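Local coordinates for uncharacterized protein Atu2773 (Agrobacterium tumefaciens, PDB 2QV5), which is of unknown function but belongs to the divergent polysaccharide deacetylase family and so probably acts on a carbohydrate substrate, at residues G4-V9 / G152-L157; R28-A33 / R205-N210; G45-I50 / Q69-D74; L88-Y93 / N131-R136; L186-V191 / S218-S223. All blocks are in the same frame, centred on the assembly; numbering follows the deposited sequence. Where two conformers were deposited one is given.

Interaction 1 (G4-V9 / G152-L157); sequences GQLPVV and GKRGLL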
# COMPACT_ATOMS: atom_id res chain seq x y z
N GLY A 4 19.00 -1.77 -2.29
CA GLY A 4 19.78 -0.68 -2.86
C GLY A 4 19.61 -0.61 -4.37
O GLY A 4 19.99 0.37 -5.02
N GLN A 5 19.03 -1.65 -4.92
CA GLN A 5 18.77 -1.74 -6.33
C GLN A 5 17.30 -1.51 -6.60
O GLN A 5 16.51 -1.65 -5.72
CB GLN A 5 19.16 -3.13 -6.82
CG GLN A 5 20.61 -3.41 -6.64
CD GLN A 5 21.47 -2.41 -7.37
OE1 GLN A 5 21.29 -2.17 -8.55
NE2 GLN A 5 22.40 -1.84 -6.68
N LEU A 6 16.93 -1.23 -7.82
CA LEU A 6 15.54 -1.06 -8.19
C LEU A 6 14.93 -2.44 -8.50
O LEU A 6 15.64 -3.31 -9.01
CB LEU A 6 15.42 -0.14 -9.40
CG LEU A 6 16.06 1.25 -9.31
CD1 LEU A 6 15.85 1.96 -10.65
CD2 LEU A 6 15.46 2.06 -8.19
N PRO A 7 13.63 -2.63 -8.19
CA PRO A 7 13.00 -3.87 -8.61
C PRO A 7 12.89 -3.96 -10.14
O PRO A 7 12.67 -2.95 -10.82
CB PRO A 7 11.61 -3.85 -7.95
CG PRO A 7 11.47 -2.53 -7.29
CD PRO A 7 12.73 -1.74 -7.45
N VAL A 8 13.11 -5.16 -10.66
CA VAL A 8 12.97 -5.46 -12.07
C VAL A 8 12.31 -6.82 -12.21
O VAL A 8 12.35 -7.64 -11.30
CB VAL A 8 14.34 -5.47 -12.83
CG1 VAL A 8 14.76 -4.07 -13.25
CG2 VAL A 8 15.44 -6.16 -12.03
N VAL A 9 11.68 -7.03 -13.36
CA VAL A 9 11.20 -8.35 -13.75
C VAL A 9 12.45 -9.17 -14.07
O VAL A 9 13.34 -8.68 -14.77
CB VAL A 9 10.28 -8.24 -14.98
CG1 VAL A 9 9.80 -9.60 -15.42
CG2 VAL A 9 9.11 -7.34 -14.67
N GLY A 152 4.76 -0.13 -13.62
CA GLY A 152 4.16 -1.24 -14.35
C GLY A 152 5.19 -2.16 -14.99
O GLY A 152 5.07 -3.38 -14.90
N LYS A 153 6.23 -1.57 -15.59
CA LYS A 153 7.25 -2.33 -16.31
C LYS A 153 8.19 -3.13 -15.40
O LYS A 153 8.83 -4.08 -15.85
CB LYS A 153 8.06 -1.41 -17.24
CG LYS A 153 9.31 -0.81 -16.60
CD LYS A 153 9.98 0.22 -17.48
CE LYS A 153 11.10 0.91 -16.73
NZ LYS A 153 11.32 2.29 -17.27
N ARG A 154 8.25 -2.75 -14.12
CA ARG A 154 9.10 -3.41 -13.13
C ARG A 154 8.39 -4.54 -12.41
O ARG A 154 8.93 -5.10 -11.46
CB ARG A 154 9.59 -2.41 -12.10
CG ARG A 154 10.45 -1.36 -12.72
CD ARG A 154 10.88 -0.32 -11.72
NE ARG A 154 11.64 0.69 -12.45
CZ ARG A 154 12.91 0.57 -12.80
NH1 ARG A 154 13.63 -0.51 -12.47
NH2 ARG A 154 13.48 1.54 -13.48
N GLY A 155 7.19 -4.86 -12.86
CA GLY A 155 6.46 -5.99 -12.31
C GLY A 155 5.86 -5.73 -10.94
O GLY A 155 5.64 -6.66 -10.17
N LEU A 156 5.60 -4.46 -10.65
CA LEU A 156 5.01 -4.05 -9.38
C LEU A 156 3.54 -3.69 -9.57
O LEU A 156 3.13 -3.22 -10.64
CB LEU A 156 5.75 -2.82 -8.82
CG LEU A 156 7.24 -2.91 -8.49
CD1 LEU A 156 7.89 -1.53 -8.48
CD2 LEU A 156 7.42 -3.61 -7.15
N LEU A 157 2.75 -3.90 -8.52
CA LEU A 157 1.35 -3.48 -8.51
C LEU A 157 1.27 -2.05 -7.99
O LEU A 157 2.18 -1.61 -7.30
CB LEU A 157 0.51 -4.40 -7.63
CG LEU A 157 0.72 -4.46 -6.11
CD1 LEU A 157 -0.10 -3.41 -5.36
CD2 LEU A 157 0.29 -5.82 -5.67
O HOH W 1 11.62 -4.68 -15.23
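Leu6 and Pro7 meet the guanidinium of Arg154 from different directions: Leu6 CD1 lies over one face of the flat group, whereas Pro7 O sits at its edge, in the plane. Arg154 NH1 donates to Pro7 O over 3.1 Å in a nearly straight bond (170° at the hydrogen), with the donor tilted 28° from the carbonyl plane. Leu6 CD1 is 3.7 Å from Arg154 NH2, and Val8 CG1 approaches NH1 obliquely. The arginine chain is extended from CG to NE and passes close to the same carbonyl, with Arg154 CG 3.3 Å from Pro7 O. A salt bridge from NE to Asp150, one turn earlier in helix 141-153, steadies the head group. The contact thereby fastens the irregular N-terminal segment over the turn between helix 141-153 and strand 157-160 of the parallel α/β fold. Beside the polar bond, Pro7 CG rests 3.9 Å from Leu156 CD1, the two side chains crossing at about a right angle; both also touch Tyr126 and Pro16. Farther along, Val9 CG2 packs on the backbone, 3.5 Å from Lys153 O and close to Gly155 N. A water accepts from Val9 N at 3.0 Å and donates to Lys153 O at 2.9 Å.

Interaction 2 (R28-A33 / R205-N210); sequences RGTRVA and RIARRN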
# COMPACT_ATOMS: atom_id res chain seq x y z
N ARG A 28 -11.73 -21.03 -2.56
CA ARG A 28 -12.85 -20.12 -2.80
C ARG A 28 -13.39 -19.58 -1.48
O ARG A 28 -13.37 -20.26 -0.45
CB ARG A 28 -13.97 -20.85 -3.55
CG ARG A 28 -13.61 -21.22 -4.99
CD ARG A 28 -14.84 -21.68 -5.78
NE ARG A 28 -15.91 -20.68 -5.76
CZ ARG A 28 -16.02 -19.66 -6.61
NH1 ARG A 28 -15.13 -19.48 -7.57
NH2 ARG A 28 -17.04 -18.81 -6.49
N GLY A 29 -13.86 -18.33 -1.51
CA GLY A 29 -14.48 -17.70 -0.35
C GLY A 29 -14.18 -16.22 -0.29
O GLY A 29 -13.40 -15.71 -1.09
N THR A 30 -14.80 -15.54 0.68
CA THR A 30 -14.61 -14.09 0.88
C THR A 30 -13.15 -13.81 1.27
O THR A 30 -12.60 -14.48 2.14
CB THR A 30 -15.56 -13.57 2.00
OG1 THR A 30 -16.93 -13.79 1.62
CG2 THR A 30 -15.34 -12.10 2.29
N ARG A 31 -12.52 -12.83 0.63
CA ARG A 31 -11.14 -12.48 0.98
C ARG A 31 -11.03 -11.00 1.28
O ARG A 31 -11.75 -10.20 0.70
CB ARG A 31 -10.18 -12.83 -0.16
CG ARG A 31 -10.03 -14.30 -0.48
CD ARG A 31 -9.08 -14.48 -1.65
NE ARG A 31 -9.63 -13.93 -2.90
CZ ARG A 31 -8.93 -13.73 -4.01
NH1 ARG A 31 -7.65 -14.05 -4.06
NH2 ARG A 31 -9.50 -13.21 -5.09
N VAL A 32 -10.13 -10.66 2.20
CA VAL A 32 -9.93 -9.26 2.59
C VAL A 32 -8.42 -9.00 2.65
O VAL A 32 -7.70 -9.83 3.19
CB VAL A 32 -10.57 -8.98 3.99
CG1 VAL A 32 -10.00 -7.73 4.65
CG2 VAL A 32 -12.10 -8.85 3.89
N ALA A 33 -7.95 -7.89 2.08
CA ALA A 33 -6.59 -7.40 2.35
C ALA A 33 -6.71 -6.14 3.20
O ALA A 33 -7.64 -5.36 3.03
CB ALA A 33 -5.81 -7.10 1.07
N ARG A 205 -18.75 -6.20 4.86
CA ARG A 205 -19.94 -6.13 4.01
C ARG A 205 -19.59 -6.06 2.52
O ARG A 205 -20.15 -6.81 1.71
CB ARG A 205 -20.81 -4.93 4.42
CG ARG A 205 -22.01 -4.70 3.49
CD ARG A 205 -22.90 -3.50 3.88
NE ARG A 205 -22.19 -2.31 4.37
CZ ARG A 205 -21.58 -1.39 3.61
NH1 ARG A 205 -21.55 -1.50 2.28
NH2 ARG A 205 -20.99 -0.36 4.18
N ILE A 206 -18.68 -5.16 2.16
CA ILE A 206 -18.21 -5.00 0.77
C ILE A 206 -17.48 -6.26 0.27
O ILE A 206 -17.73 -6.72 -0.85
CB ILE A 206 -17.31 -3.73 0.62
CG1 ILE A 206 -18.12 -2.48 0.97
CG2 ILE A 206 -16.74 -3.61 -0.82
CD1 ILE A 206 -17.28 -1.25 1.21
N ALA A 207 -16.59 -6.81 1.09
CA ALA A 207 -15.91 -8.07 0.79
C ALA A 207 -16.89 -9.22 0.55
O ALA A 207 -16.71 -9.97 -0.39
CB ALA A 207 -14.96 -8.44 1.91
N ARG A 208 -17.91 -9.36 1.40
CA ARG A 208 -18.84 -10.48 1.26
C ARG A 208 -19.62 -10.37 -0.05
O ARG A 208 -19.77 -11.37 -0.77
CB ARG A 208 -19.78 -10.60 2.46
CG ARG A 208 -20.56 -11.91 2.47
CD ARG A 208 -21.23 -12.20 3.80
NE ARG A 208 -20.27 -12.65 4.80
CZ ARG A 208 -19.95 -11.97 5.90
NH1 ARG A 208 -20.54 -10.81 6.17
NH2 ARG A 208 -19.06 -12.47 6.75
N ARG A 209 -20.08 -9.16 -0.38
CA ARG A 209 -20.84 -8.92 -1.61
C ARG A 209 -19.99 -9.02 -2.88
O ARG A 209 -20.40 -9.65 -3.85
CB ARG A 209 -21.53 -7.55 -1.52
CG ARG A 209 -22.29 -7.14 -2.79
CD ARG A 209 -23.11 -5.89 -2.61
NE ARG A 209 -24.23 -6.11 -1.70
CZ ARG A 209 -25.45 -6.51 -2.08
NH1 ARG A 209 -25.74 -6.74 -3.35
NH2 ARG A 209 -26.39 -6.67 -1.16
N ASN A 210 -18.80 -8.42 -2.87
CA ASN A 210 -17.93 -8.41 -4.05
C ASN A 210 -17.05 -9.66 -4.19
O ASN A 210 -16.51 -9.93 -5.27
CB ASN A 210 -17.08 -7.13 -4.08
CG ASN A 210 -17.91 -5.87 -4.31
OD1 ASN A 210 -19.11 -5.93 -4.55
ND2 ASN A 210 -17.26 -4.71 -4.25
O HOH W 2 -17.94 -13.14 -0.77
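Ala207 CB is touched by two methyl groups of segment 28-33, Val32 CG2 at 3.5 Å and Thr30 CG2 at 3.7 Å. Thr30 CG2 is also 3.7 Å from Ala207 O, so this methyl meets both the side chain and the backbone of the helix. It is placed there with CG2 anti to the backbone N, while OG1 lies anti to the carbonyl carbon (chi1 -61°) and comes 3.8 Å from Arg208 CA. At this margin a water bridges the Thr30 hydroxyl, 2.7 Å from OG1, and the backbone carbonyl of Arg208, though so close to Arg208 O that its exact position is in doubt. No direct hydrogen bond joins the segments. Helix 193-210 is the connection of a β-α-β crossover between strands 180-186 and 212-218, and its last turns lie over the start of strand 30-39, the next strand beyond 212-218. The local axes approach to 7.3 Å, with 136° between their directions. Behind these side chains, backbone bonds hold the strand in the sheet, Thr30 and Val32 pairing with Glu240 and Arg31 with Ala213. Ile239 touches Thr30 and Val32, and Ala213 touches Ala207. Arg31, whose side chain starts away from the helix, makes a cation-pi interaction with Trp24.

Interaction 3 (G45-I50 / Q69-D74); sequences GSQKAI and QRWMQD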
# COMPACT_ATOMS: atom_id res chain seq x y z
N GLY A 45 5.82 3.34 17.18
CA GLY A 45 4.65 2.93 16.39
C GLY A 45 4.92 1.77 15.43
O GLY A 45 4.07 0.90 15.26
N SER A 46 6.11 1.76 14.81
CA SER A 46 6.50 0.69 13.90
C SER A 46 6.75 -0.59 14.66
O SER A 46 6.37 -1.67 14.20
CB SER A 46 7.75 1.08 13.08
OG SER A 46 7.43 2.17 12.23
N GLN A 47 7.39 -0.47 15.83
CA GLN A 47 7.62 -1.61 16.73
C GLN A 47 6.31 -2.26 17.15
O GLN A 47 6.19 -3.49 17.13
CB GLN A 47 8.41 -1.20 17.96
CG GLN A 47 8.94 -2.38 18.78
CD GLN A 47 9.89 -1.96 19.88
OE1 GLN A 47 9.94 -0.79 20.26
NE2 GLN A 47 10.64 -2.92 20.41
N LYS A 48 5.34 -1.43 17.54
CA LYS A 48 4.03 -1.92 17.96
C LYS A 48 3.32 -2.63 16.81
O LYS A 48 2.75 -3.69 17.02
CB LYS A 48 3.16 -0.78 18.50
CG LYS A 48 1.91 -1.24 19.20
CD LYS A 48 1.08 -0.08 19.71
CE LYS A 48 -0.34 -0.53 20.08
NZ LYS A 48 -0.34 -1.73 20.98
N ALA A 49 3.39 -2.05 15.60
CA ALA A 49 2.76 -2.62 14.39
C ALA A 49 3.26 -4.04 14.11
O ALA A 49 2.46 -4.94 13.87
CB ALA A 49 3.00 -1.72 13.17
N ILE A 50 4.58 -4.23 14.14
CA ILE A 50 5.22 -5.52 13.90
C ILE A 50 4.89 -6.53 15.02
O ILE A 50 4.61 -7.70 14.75
CB ILE A 50 6.78 -5.36 13.82
CG1 ILE A 50 7.18 -4.41 12.68
CG2 ILE A 50 7.49 -6.71 13.70
CD1 ILE A 50 6.98 -4.96 11.30
N GLN A 69 15.35 -0.52 6.87
CA GLN A 69 15.96 -1.85 6.80
C GLN A 69 15.62 -2.71 8.02
O GLN A 69 15.34 -3.91 7.87
CB GLN A 69 17.48 -1.72 6.66
CG GLN A 69 18.14 -2.88 5.95
CD GLN A 69 19.63 -2.66 5.75
OE1 GLN A 69 20.44 -3.54 6.07
NE2 GLN A 69 20.00 -1.50 5.22
N ARG A 70 15.64 -2.12 9.22
CA ARG A 70 15.25 -2.84 10.44
C ARG A 70 13.80 -3.32 10.36
O ARG A 70 13.51 -4.51 10.58
CB ARG A 70 15.43 -1.99 11.71
CG ARG A 70 15.01 -2.74 12.96
CD ARG A 70 14.58 -1.85 14.11
NE ARG A 70 14.33 -2.68 15.29
CZ ARG A 70 14.37 -2.27 16.55
NH1 ARG A 70 14.66 -1.01 16.83
NH2 ARG A 70 14.13 -3.12 17.53
N TRP A 71 12.88 -2.40 10.05
CA TRP A 71 11.46 -2.75 10.02
C TRP A 71 11.12 -3.69 8.85
O TRP A 71 10.26 -4.55 8.97
CB TRP A 71 10.56 -1.49 10.09
CG TRP A 71 10.84 -0.69 11.35
CD1 TRP A 71 11.23 0.62 11.42
CD2 TRP A 71 10.81 -1.17 12.71
NE1 TRP A 71 11.44 0.98 12.72
CE2 TRP A 71 11.19 -0.09 13.54
CE3 TRP A 71 10.50 -2.40 13.30
CZ2 TRP A 71 11.26 -0.21 14.93
CZ3 TRP A 71 10.58 -2.52 14.68
CH2 TRP A 71 10.97 -1.43 15.48
N MET A 72 11.86 -3.55 7.75
CA MET A 72 11.77 -4.44 6.57
C MET A 72 12.06 -5.90 6.98
O MET A 72 11.26 -6.82 6.75
CB MET A 72 12.80 -3.96 5.53
CG MET A 72 12.50 -4.13 4.05
SD MET A 72 14.02 -4.74 3.25
CE MET A 72 13.74 -6.41 3.80
N GLN A 73 13.22 -6.11 7.62
CA GLN A 73 13.65 -7.45 8.03
C GLN A 73 12.73 -8.07 9.08
O GLN A 73 12.45 -9.26 9.00
CB GLN A 73 15.09 -7.42 8.56
CG GLN A 73 16.15 -7.08 7.50
CD GLN A 73 17.52 -6.75 8.09
OE1 GLN A 73 17.84 -7.13 9.22
NE2 GLN A 73 18.34 -6.04 7.32
N ASP A 74 12.26 -7.28 10.05
CA ASP A 74 11.29 -7.72 11.05
C ASP A 74 9.97 -8.14 10.40
O ASP A 74 9.44 -9.20 10.70
CB ASP A 74 11.02 -6.63 12.10
CG ASP A 74 12.19 -6.39 13.05
OD1 ASP A 74 13.30 -6.91 12.82
OD2 ASP A 74 11.99 -5.65 14.04
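Ser46 and Trp71 join two helices that run almost parallel, 6° apart with local axes separated by 10.7 Å. Helices 43-52 and 68-78 are successive connections of the parallel α/β fold, before and after strand 58-62, which both reach through Ile50 on Leu59 and Trp71 on Phe61. Ser46 makes a CH-pi contact: its CB stands 3.6 Å from the centroid of the five-membered ring of Trp71, 8° off the normal. The Ser46 hydroxyl is engaged by Ser42 O and Gly40 N. Gln47 extends the cover toward the six-membered ring: its backbone N lies over the face, displaced toward the rim, and Gln47 CB is 3.6 Å from Trp71 CH2. Arg70 CD lies over the opposite face, 3.7 Å above the plane, so the indole lies between Ser46 and Gln47 of the other helix and its own neighbour Arg70. A hydrogen bond between NE1 and Gln43 OE1 fixes its rotation. One turn on, Ile50 has CG1 anti to the carbonyl carbon and CG2 anti to the backbone N (chi1 -60°), sending CG1 obliquely to Trp71 CE3 at 3.9 Å and CG2 to Asp74 CB at 3.9 Å, the latter side chains crossing at about a right angle.

Interaction 4 (L88-Y93 / N131-R136); sequences LEPFGY and NYLGGR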
# COMPACT_ATOMS: atom_id res chain seq x y z
N LEU A 88 3.43 11.75 -2.93
CA LEU A 88 2.93 12.43 -4.13
C LEU A 88 2.29 13.77 -3.77
O LEU A 88 1.80 13.93 -2.66
CB LEU A 88 1.91 11.55 -4.87
CG LEU A 88 2.25 10.14 -5.35
CD1 LEU A 88 1.02 9.58 -6.05
CD2 LEU A 88 3.43 10.13 -6.31
N GLU A 89 2.28 14.71 -4.72
CA GLU A 89 1.88 16.10 -4.42
C GLU A 89 0.42 16.22 -3.99
O GLU A 89 -0.48 15.88 -4.75
CB GLU A 89 2.13 17.02 -5.62
CG GLU A 89 2.05 18.51 -5.27
CD GLU A 89 1.99 19.40 -6.50
OE1 GLU A 89 2.50 18.99 -7.57
OE2 GLU A 89 1.43 20.51 -6.41
N PRO A 90 0.19 16.72 -2.76
CA PRO A 90 -1.16 16.95 -2.27
C PRO A 90 -1.69 18.31 -2.76
O PRO A 90 -0.95 19.07 -3.39
CB PRO A 90 -0.99 16.95 -0.76
CG PRO A 90 0.41 17.46 -0.54
CD PRO A 90 1.21 17.08 -1.76
N PHE A 91 -2.96 18.61 -2.46
CA PHE A 91 -3.55 19.91 -2.82
C PHE A 91 -2.98 21.10 -2.05
O PHE A 91 -2.98 22.23 -2.55
CB PHE A 91 -5.07 19.87 -2.68
CG PHE A 91 -5.77 19.24 -3.85
CD1 PHE A 91 -5.72 19.84 -5.11
CD2 PHE A 91 -6.49 18.05 -3.69
CE1 PHE A 91 -6.36 19.26 -6.20
CE2 PHE A 91 -7.14 17.47 -4.77
CZ PHE A 91 -7.07 18.08 -6.03
N GLY A 92 -2.49 20.85 -0.83
CA GLY A 92 -1.99 21.92 0.03
C GLY A 92 -0.49 22.19 -0.06
O GLY A 92 0.11 22.65 0.91
N TYR A 93 0.10 21.92 -1.22
CA TYR A 93 1.53 22.09 -1.45
C TYR A 93 1.87 23.55 -1.78
O TYR A 93 1.14 24.18 -2.55
CB TYR A 93 1.99 21.15 -2.58
CG TYR A 93 3.49 20.98 -2.68
CD1 TYR A 93 4.24 21.74 -3.58
CD2 TYR A 93 4.16 20.07 -1.86
CE1 TYR A 93 5.63 21.59 -3.66
CE2 TYR A 93 5.55 19.92 -1.94
CZ TYR A 93 6.27 20.68 -2.84
OH TYR A 93 7.64 20.54 -2.92
N ASN A 131 0.21 5.19 -3.02
CA ASN A 131 0.37 6.63 -2.89
C ASN A 131 0.36 7.02 -1.43
O ASN A 131 -0.36 6.43 -0.63
CB ASN A 131 -0.74 7.38 -3.63
CG ASN A 131 -2.11 7.04 -3.12
OD1 ASN A 131 -2.56 5.90 -3.22
ND2 ASN A 131 -2.80 8.03 -2.55
N TYR A 132 1.21 7.98 -1.07
CA TYR A 132 1.01 8.74 0.14
C TYR A 132 0.56 10.11 -0.33
O TYR A 132 1.29 10.80 -1.07
CB TYR A 132 2.28 8.85 0.99
CG TYR A 132 2.07 9.73 2.20
CD1 TYR A 132 1.06 9.46 3.12
CD2 TYR A 132 2.87 10.86 2.41
CE1 TYR A 132 0.84 10.28 4.23
CE2 TYR A 132 2.66 11.69 3.52
CZ TYR A 132 1.65 11.39 4.42
OH TYR A 132 1.44 12.21 5.52
N LEU A 133 -0.66 10.47 0.07
CA LEU A 133 -1.36 11.70 -0.37
C LEU A 133 -1.62 11.68 -1.88
O LEU A 133 -2.19 10.73 -2.39
CB LEU A 133 -0.65 12.97 0.12
CG LEU A 133 -0.37 13.08 1.63
CD1 LEU A 133 0.38 14.34 1.93
CD2 LEU A 133 -1.65 13.03 2.44
N GLY A 134 -1.22 12.75 -2.58
CA GLY A 134 -1.29 12.77 -4.03
C GLY A 134 -2.56 13.33 -4.63
O GLY A 134 -2.83 13.07 -5.80
N GLY A 135 -3.32 14.10 -3.84
CA GLY A 135 -4.55 14.73 -4.31
C GLY A 135 -4.42 15.50 -5.61
O GLY A 135 -5.24 15.34 -6.52
N ARG A 136 -3.37 16.31 -5.71
CA ARG A 136 -3.06 17.05 -6.93
C ARG A 136 -2.47 16.13 -8.01
O ARG A 136 -2.93 16.15 -9.15
CB ARG A 136 -2.10 18.22 -6.62
CG ARG A 136 -1.55 19.00 -7.83
CD ARG A 136 -2.60 19.89 -8.51
NE ARG A 136 -3.27 20.81 -7.59
CZ ARG A 136 -2.99 22.11 -7.47
NH1 ARG A 136 -2.04 22.67 -8.21
NH2 ARG A 136 -3.66 22.84 -6.59
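Phe91 and Arg136 cross at about a right angle, the phenyl and guanidinium planes turned 58° apart. The ring lays one face over the start of the arginine backbone: Arg136 N is above its centre, and Gly135 C lies above it nearer the rim. At the ring edge Arg136 NH2 is in plane, and Phe91 CD1 is 3.6 Å from Arg136 NE, so ring and guanidinium meet edge to edge. Glu89 has a different relation to Arg136. The two side chains lie side by side and point the same way, with Glu89 OE2 3.6 Å from Arg136 CG. The carboxylate and guanidinium planes are 47° apart, and Glu89 OE2 stays 4.5 Å from Arg136 NH1, well out of the guanidinium plane; Glu89 OE1 accepts from Ala105 N. Toward the sheet, Pro90 CG meets Leu133 CD1 obliquely at 4.0 Å, and Leu88 CD1 touches Asn131 CB, the two side chains crossing at about a right angle. Asn131 CG lies between the backbone N and the carbonyl carbon (chi1 59°), and ND2 donates to Leu133 O at 2.8 Å. These loops leave the C-terminal ends of the adjacent parallel strands 82-88 and 128-131, and the strand pairing runs into them through Leu88 N to Tyr132 O, 3.0 Å. Arg136 N makes a weak bond to Glu89 O, which Gly134 CA also approaches. The directed bonding between the loops is therefore carried by the backbone, one good bond and one weak, whereas the Glu89-Arg136 pair probably adds only a diffuse attraction.

Interaction 5 (L186-V191 / S218-S223); sequences LLDGEV and SAFDES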
# COMPACT_ATOMS: atom_id res chain seq x y z
N LEU A 186 -11.33 3.29 3.78
CA LEU A 186 -10.38 3.89 4.71
C LEU A 186 -10.86 3.59 6.14
O LEU A 186 -11.92 4.06 6.56
CB LEU A 186 -10.22 5.39 4.48
CG LEU A 186 -9.47 6.22 5.54
CD1 LEU A 186 -7.99 5.86 5.65
CD2 LEU A 186 -9.65 7.72 5.28
N LEU A 187 -10.08 2.81 6.87
CA LEU A 187 -10.53 2.30 8.17
C LEU A 187 -10.42 3.29 9.32
O LEU A 187 -11.20 3.22 10.26
CB LEU A 187 -9.80 1.00 8.53
CG LEU A 187 -9.87 -0.16 7.53
CD1 LEU A 187 -8.84 -1.21 7.91
CD2 LEU A 187 -11.27 -0.77 7.43
N ASP A 188 -9.47 4.22 9.23
CA ASP A 188 -9.20 5.14 10.34
C ASP A 188 -9.14 6.63 9.97
O ASP A 188 -8.25 7.35 10.42
CB ASP A 188 -7.91 4.71 11.06
CG ASP A 188 -6.69 4.70 10.13
OD1 ASP A 188 -6.82 5.06 8.94
OD2 ASP A 188 -5.60 4.33 10.59
N GLY A 189 -10.09 7.09 9.16
CA GLY A 189 -10.29 8.52 8.94
C GLY A 189 -10.65 9.23 10.24
O GLY A 189 -10.26 10.37 10.45
N GLU A 190 -11.40 8.55 11.10
CA GLU A 190 -11.51 8.96 12.49
C GLU A 190 -10.82 7.92 13.37
O GLU A 190 -11.17 6.74 13.35
CB GLU A 190 -12.97 9.16 12.91
CG GLU A 190 -13.13 9.54 14.38
CD GLU A 190 -14.51 10.08 14.70
OE1 GLU A 190 -15.51 9.50 14.23
OE2 GLU A 190 -14.58 11.08 15.45
N VAL A 191 -9.83 8.37 14.13
CA VAL A 191 -8.99 7.48 14.93
C VAL A 191 -9.58 7.24 16.32
O VAL A 191 -9.05 7.70 17.34
CB VAL A 191 -7.52 8.00 15.02
CG1 VAL A 191 -6.56 6.87 15.42
CG2 VAL A 191 -7.08 8.60 13.68
N SER A 218 -3.40 3.68 8.80
CA SER A 218 -2.07 4.11 9.19
C SER A 218 -1.73 3.44 10.50
O SER A 218 -2.63 2.90 11.16
CB SER A 218 -2.03 5.63 9.37
OG SER A 218 -2.19 6.27 8.12
N ALA A 219 -0.45 3.46 10.89
CA ALA A 219 0.00 2.79 12.11
C ALA A 219 -0.21 3.63 13.39
O ALA A 219 0.72 3.85 14.16
CB ALA A 219 1.48 2.37 11.98
N PHE A 220 -1.45 4.07 13.60
CA PHE A 220 -1.87 4.70 14.85
C PHE A 220 -2.12 3.57 15.84
O PHE A 220 -2.48 2.47 15.42
CB PHE A 220 -3.16 5.49 14.66
CG PHE A 220 -3.01 6.73 13.81
CD1 PHE A 220 -2.21 7.79 14.23
CD2 PHE A 220 -3.70 6.84 12.60
CE1 PHE A 220 -2.08 8.94 13.45
CE2 PHE A 220 -3.58 7.98 11.81
CZ PHE A 220 -2.77 9.03 12.24
N ASP A 221 -1.92 3.84 17.13
CA ASP A 221 -2.12 2.86 18.20
C ASP A 221 -3.52 2.21 18.20
O ASP A 221 -3.64 1.00 18.37
CB ASP A 221 -1.87 3.48 19.58
CG ASP A 221 -0.39 3.49 19.96
OD1 ASP A 221 0.46 3.17 19.10
OD2 ASP A 221 -0.09 3.81 21.13
N GLU A 222 -4.56 3.02 18.01
CA GLU A 222 -5.94 2.50 17.95
C GLU A 222 -6.17 1.62 16.71
O GLU A 222 -6.88 0.61 16.78
CB GLU A 222 -6.97 3.62 18.00
CG GLU A 222 -6.99 4.41 19.31
CD GLU A 222 -7.78 3.74 20.42
OE1 GLU A 222 -8.53 2.77 20.15
OE2 GLU A 222 -7.66 4.18 21.59
N SER A 223 -5.58 2.01 15.59
CA SER A 223 -5.73 1.23 14.35
C SER A 223 -5.11 -0.15 14.50
O SER A 223 -5.72 -1.14 14.15
CB SER A 223 -5.09 1.94 13.17
OG SER A 223 -5.64 3.23 13.02
O HOH W 3 -5.05 6.23 7.59
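Asp188 OD2 is gripped twice by segment 218-223, and this polar knot is the tight part of the contact. Ser223 OG donates to Asp188 OD2 over 2.7 Å on the anti lone pair, and Ser218 N donates to the same oxygen over 2.9 Å on the syn lone pair, with a fairly straight N-H...O angle of 161°. The CB bond of Asp188 points toward the other segment, and its CG sits close to both the N and C of its own backbone (chi1 59°). OD2 also lies in the plane of the Phe220 ring at its edge, 3.7 Å from CD2, so it has two donors and the edge of a ring beside it. A water 2.9 Å from Ser218 OG lies very close to Asp188 OD1, a distance to be treated with doubt. Asp188 and Ser223 are buried.

The other side is looser, apolar and nearer solvent. Val191 and Phe220 cross at about a right angle: Val191 CG2 makes a CH-pi contact over the ring face, 4.3 Å from the centroid, while Val191 CG1 touches Phe220 CB at 3.7 Å. CG1 also reaches Glu222 CB, more distantly.

Phe220, at the N-cap position of helix 221-233, ends an inverse gamma turn centred on Ala219. By accepting from Ser218 N and Ser223 OG, Asp188 OD2 joins the end of strand 212-218 to the first turn of that helix. Strands 180-186 and 212-218 are adjacent and parallel. Ile196 of helix 193-210 packs against Glu222 and Ser223, Leu187 touches Leu200 and Ile34, and Ala219 rests on Val36 of strand 30-39.

How the interactions relate
All five contacts are partly buried, but they differ with their place around the parallel sheet. Interactions 2 and 3 pack helices, 2 against a strand and 3 against another helix, and both rely on carbon contacts with no direct hydrogen bond across. Interactions 4 and 5 lie where the chain leaves neighbouring strands, 5 also taking in the first turn of helix 221-233, and there polar bonds lead, backbone in 4 and carboxylate in 5. Interaction 1 holds the N-terminal segment through an arginine. Helix 193-210 takes part in interaction 2 and flanks interaction 5. Interactions 3 and 5 touch directly, Lys48 CD lying 3.4 Å from Asp221 OD1, whereas interactions 1 and 5 lie on opposite sides of the chain's centre.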